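Predicted sugar phosphatases of the HAD superfamily (Cytophaga hutchinsonii, PDB 2HX1) is probably a magnesium-dependent phosphatase of the HAD superfamily, predicted to remove phosphate groups from sugar phosphates. Local coordinates at residues D233-D238 with T249-T254. Numbering follows the deposited sequence.
With MG (magnesium ion), chain E.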
ATOM      1  N   ASP A 233     -10.883  10.527  19.955  1.00 20.93           N
ATOM      2  CA  ASP A 233      -9.643   9.850  20.366  1.00 21.75           C
ATOM      3  C   ASP A 233      -8.763   9.406  19.211  1.00 21.22           C
ATOM      4  O   ASP A 233      -7.648   8.934  19.439  1.00 23.28           O
ATOM      5  CB  ASP A 233      -9.943   8.653  21.269  1.00 18.56           C
ATOM      6  CG  ASP A 233     -10.732   7.576  20.551  1.00 24.87           C
ATOM      7  OD1 ASP A 233     -11.755   7.933  19.920  1.00 18.94           O
ATOM      8  OD2 ASP A 233     -10.322   6.386  20.592  1.00 18.96           O
ATOM      9  N   THR A 234      -9.237   9.575  17.980  1.00 22.47           N
ATOM     10  CA  THR A 234      -8.559   9.067  16.784  1.00 22.99           C
ATOM     11  C   THR A 234      -8.264  10.178  15.795  1.00 24.64           C
ATOM     12  O   THR A 234      -9.185  10.885  15.369  1.00 21.34           O
ATOM     13  CB  THR A 234      -9.428   7.996  16.120  1.00 23.17           C
ATOM     14  OG1 THR A 234      -9.741   6.999  17.096  1.00 25.72           O
ATOM     15  CG2 THR A 234      -8.704   7.332  14.909  1.00 23.61           C
ATOM     16  N   LEU A 235      -6.981  10.341  15.458  1.00 24.84           N
ATOM     17  CA  LEU A 235      -6.524  11.454  14.605  1.00 26.01           C
ATOM     18  C   LEU A 235      -7.100  11.403  13.174  1.00 25.99           C
ATOM     19  O   LEU A 235      -7.604  12.383  12.624  1.00 24.38           O
ATOM     20  CB  LEU A 235      -4.981  11.488  14.556  1.00 25.65           C
ATOM     21  CG  LEU A 235      -4.331  11.980  15.859  1.00 21.41           C
ATOM     22  CD1 LEU A 235      -2.889  11.542  16.013  1.00 24.96           C
ATOM     23  CD2 LEU A 235      -4.398  13.509  16.047  1.00 17.95           C
ATOM     24  N   HIS A 236      -7.021  10.235  12.580  1.00 25.45           N
ATOM     25  CA  HIS A 236      -7.259  10.115  11.164  1.00 27.56           C
ATOM     26  C   HIS A 236      -8.743  10.048  10.845  1.00 26.55           C
ATOM     27  O   HIS A 236      -9.092  10.097   9.676  1.00 29.34           O
ATOM     28  CB  HIS A 236      -6.521   8.891  10.580  1.00 28.64           C
ATOM     29  CG  HIS A 236      -6.633   7.665  11.424  1.00 38.18           C
ATOM     30  ND1 HIS A 236      -7.560   6.674  11.177  1.00 45.17           N
ATOM     31  CD2 HIS A 236      -5.953   7.284  12.537  1.00 41.16           C
ATOM     32  CE1 HIS A 236      -7.438   5.727  12.094  1.00 45.74           C
ATOM     33  NE2 HIS A 236      -6.471   6.073  12.930  1.00 46.33           N
ATOM     34  N   THR A 237      -9.616   9.959  11.862  1.00 24.60           N
ATOM     35  CA  THR A 237     -11.054   9.997  11.628  1.00 20.85           C
ATOM     36  C   THR A 237     -11.723  11.262  12.261  1.00 20.76           C
ATOM     37  O   THR A 237     -12.203  12.186  11.556  1.00 20.72           O
ATOM     38  CB  THR A 237     -11.770   8.692  12.157  1.00 21.91           C
ATOM     39  OG1 THR A 237     -11.509   8.520  13.548  1.00 21.22           O
ATOM     40  CG2 THR A 237     -11.296   7.418  11.449  1.00 18.80           C
ATOM     41  N   ASP A 238     -11.741  11.316  13.586  1.00 18.89           N
ATOM     42  CA  ASP A 238     -12.331  12.448  14.315  1.00 20.05           C
ATOM     43  C   ASP A 238     -11.633  13.797  14.083  1.00 20.53           C
ATOM     44  O   ASP A 238     -12.292  14.791  13.790  1.00 22.63           O
ATOM     45  CB  ASP A 238     -12.342  12.164  15.818  1.00 21.93           C
ATOM     46  CG  ASP A 238     -12.931  10.815  16.149  1.00 21.96           C
ATOM     47  OD1 ASP A 238     -13.977  10.450  15.550  1.00 24.87           O
ATOM     48  OD2 ASP A 238     -12.322  10.102  16.972  1.00 25.32           O
ATOM     49  N   THR A 249     -11.324  21.094  17.058  1.00 21.82           N
ATOM     50  CA  THR A 249     -11.176  19.730  17.472  1.00 21.41           C
ATOM     51  C   THR A 249     -10.441  19.583  18.815  1.00 21.74           C
ATOM     52  O   THR A 249      -9.457  20.266  19.084  1.00 22.49           O
ATOM     53  CB  THR A 249     -10.437  18.909  16.375  1.00 22.42           C
ATOM     54  OG1 THR A 249      -9.149  19.497  16.112  1.00 20.45           O
ATOM     55  CG2 THR A 249     -11.279  18.862  15.115  1.00 18.64           C
ATOM     56  N   ALA A 250     -10.895  18.628  19.614  1.00 20.58           N
ATOM     57  CA  ALA A 250     -10.225  18.285  20.856  1.00 20.65           C
ATOM     58  C   ALA A 250      -9.894  16.814  20.838  1.00 19.86           C
ATOM     59  O   ALA A 250     -10.793  15.966  20.738  1.00 22.38           O
ATOM     60  CB  ALA A 250     -11.101  18.643  22.082  1.00 16.69           C
ATOM     61  N   LEU A 251      -8.604  16.517  20.859  1.00 18.83           N
ATOM     62  CA  LEU A 251      -8.106  15.160  21.055  1.00 20.91           C
ATOM     63  C   LEU A 251      -8.187  14.797  22.537  1.00 22.25           C
ATOM     64  O   LEU A 251      -7.560  15.456  23.386  1.00 20.88           O
ATOM     65  CB  LEU A 251      -6.637  15.033  20.641  1.00 18.91           C
ATOM     66  CG  LEU A 251      -6.101  13.597  20.771  1.00 24.66           C
ATOM     67  CD1 LEU A 251      -6.760  12.639  19.738  1.00 17.93           C
ATOM     68  CD2 LEU A 251      -4.595  13.543  20.654  1.00 20.32           C
ATOM     69  N   VAL A 252      -8.920  13.734  22.838  1.00 22.45           N
ATOM     70  CA  VAL A 252      -8.846  13.126  24.180  1.00 21.70           C
ATOM     71  C   VAL A 252      -7.895  11.942  24.205  1.00 22.42           C
ATOM     72  O   VAL A 252      -7.617  11.319  23.172  1.00 22.05           O
ATOM     73  CB  VAL A 252     -10.202  12.731  24.742  1.00 20.70           C
ATOM     74  CG1 VAL A 252     -10.966  13.982  25.084  1.00 12.08           C
ATOM     75  CG2 VAL A 252     -10.959  11.810  23.789  1.00 17.78           C
ATOM     76  N   LEU A 253      -7.368  11.648  25.390  1.00 23.05           N
ATOM     77  CA  LEU A 253      -6.306  10.650  25.509  1.00 24.25           C
ATOM     78  C   LEU A 253      -6.813   9.325  26.120  1.00 27.12           C
ATOM     79  O   LEU A 253      -6.018   8.479  26.544  1.00 27.38           O
ATOM     80  CB  LEU A 253      -5.142  11.249  26.316  1.00 24.97           C
ATOM     81  CG  LEU A 253      -4.528  12.536  25.730  1.00 29.14           C
ATOM     82  CD1 LEU A 253      -3.567  13.222  26.738  1.00 21.10           C
ATOM     83  CD2 LEU A 253      -3.838  12.246  24.378  1.00 22.63           C
ATOM     84  N   THR A 254      -8.142   9.148  26.120  1.00 27.81           N
ATOM     85  CA  THR A 254      -8.761   8.022  26.752  1.00 27.10           C
ATOM     86  C   THR A 254      -8.987   6.847  25.805  1.00 26.18           C
ATOM     87  O   THR A 254      -9.623   5.870  26.193  1.00 28.25           O
ATOM     88  CB  THR A 254     -10.116   8.414  27.398  1.00 27.75           C
ATOM     89  OG1 THR A 254     -10.883   9.219  26.486  1.00 26.09           O
ATOM     90  CG2 THR A 254      -9.883   9.176  28.702  1.00 21.20           C
TER
HETATM   91 MG    MG E 300     -13.227   6.742  19.047  1.00 20.52          MG
HETATM   92  O   HOH W   1     -12.180   5.042  19.088  1.00 20.47           O
HETATM   93  O   HOH W   2     -12.575   7.458  17.128  1.00 20.67           O
HETATM   94  O   HOH W   3     -14.798   5.799  18.124  1.00 16.52           O
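Three donors converge on Asp-238 OD2. A magnesium-bound water donates to it at 2.7 Å. Thr-234 N lies 3.3 Å from Asp-238 OD2, on its anti side and a little out of the carboxylate plane; the N-H of Asp-233 adds a weak bond. The other oxygen, OD1, forms a salt bridge with Lys-204. That same water also bonds Thr-234 OG1, which is held as well by Asn-256 ND2. Asp-238 is thus a second-shell residue, tying the metal's hydration to the turn that carries Asp-233; an alanine here would probably cost Lys-204 this salt-bridge partner and leave the water and the N-H of Thr-234 without this acceptor. In the first shell, Asp-233 OD1 binds magnesium at 2.1 Å, while OD2 accepts from another coordinated water and from Asn-256 N. Asp-20 OD2 and Phe-22 O, with three waters, complete six-fold coordination, as expected of a HAD active site.

Across to the strand the contact is made mainly by methyl groups laid against backbone. With CG anti to the backbone N (chi1 -177°), the Leu-251 side chain reaches across, and its CD1 lies 3.8 Å from Asp-233 O and, more loosely, near Leu-235 CD2. Val-252 CG2 lies 4.0 Å from Asp-233 N, beside the CB of that aspartate. At the far end, Thr-249 CG2 approaches Asp-238 O at 4.4 Å.

The contact closes a beta-alpha-beta unit of the Rossmann-like core: strand 228-232 delivers Asp-233 at its C-terminal end, helix 235-245 follows, and strand 248-252 returns parallel between strands 228-232 and 275-277, while helix 262-269 packs against Leu-235.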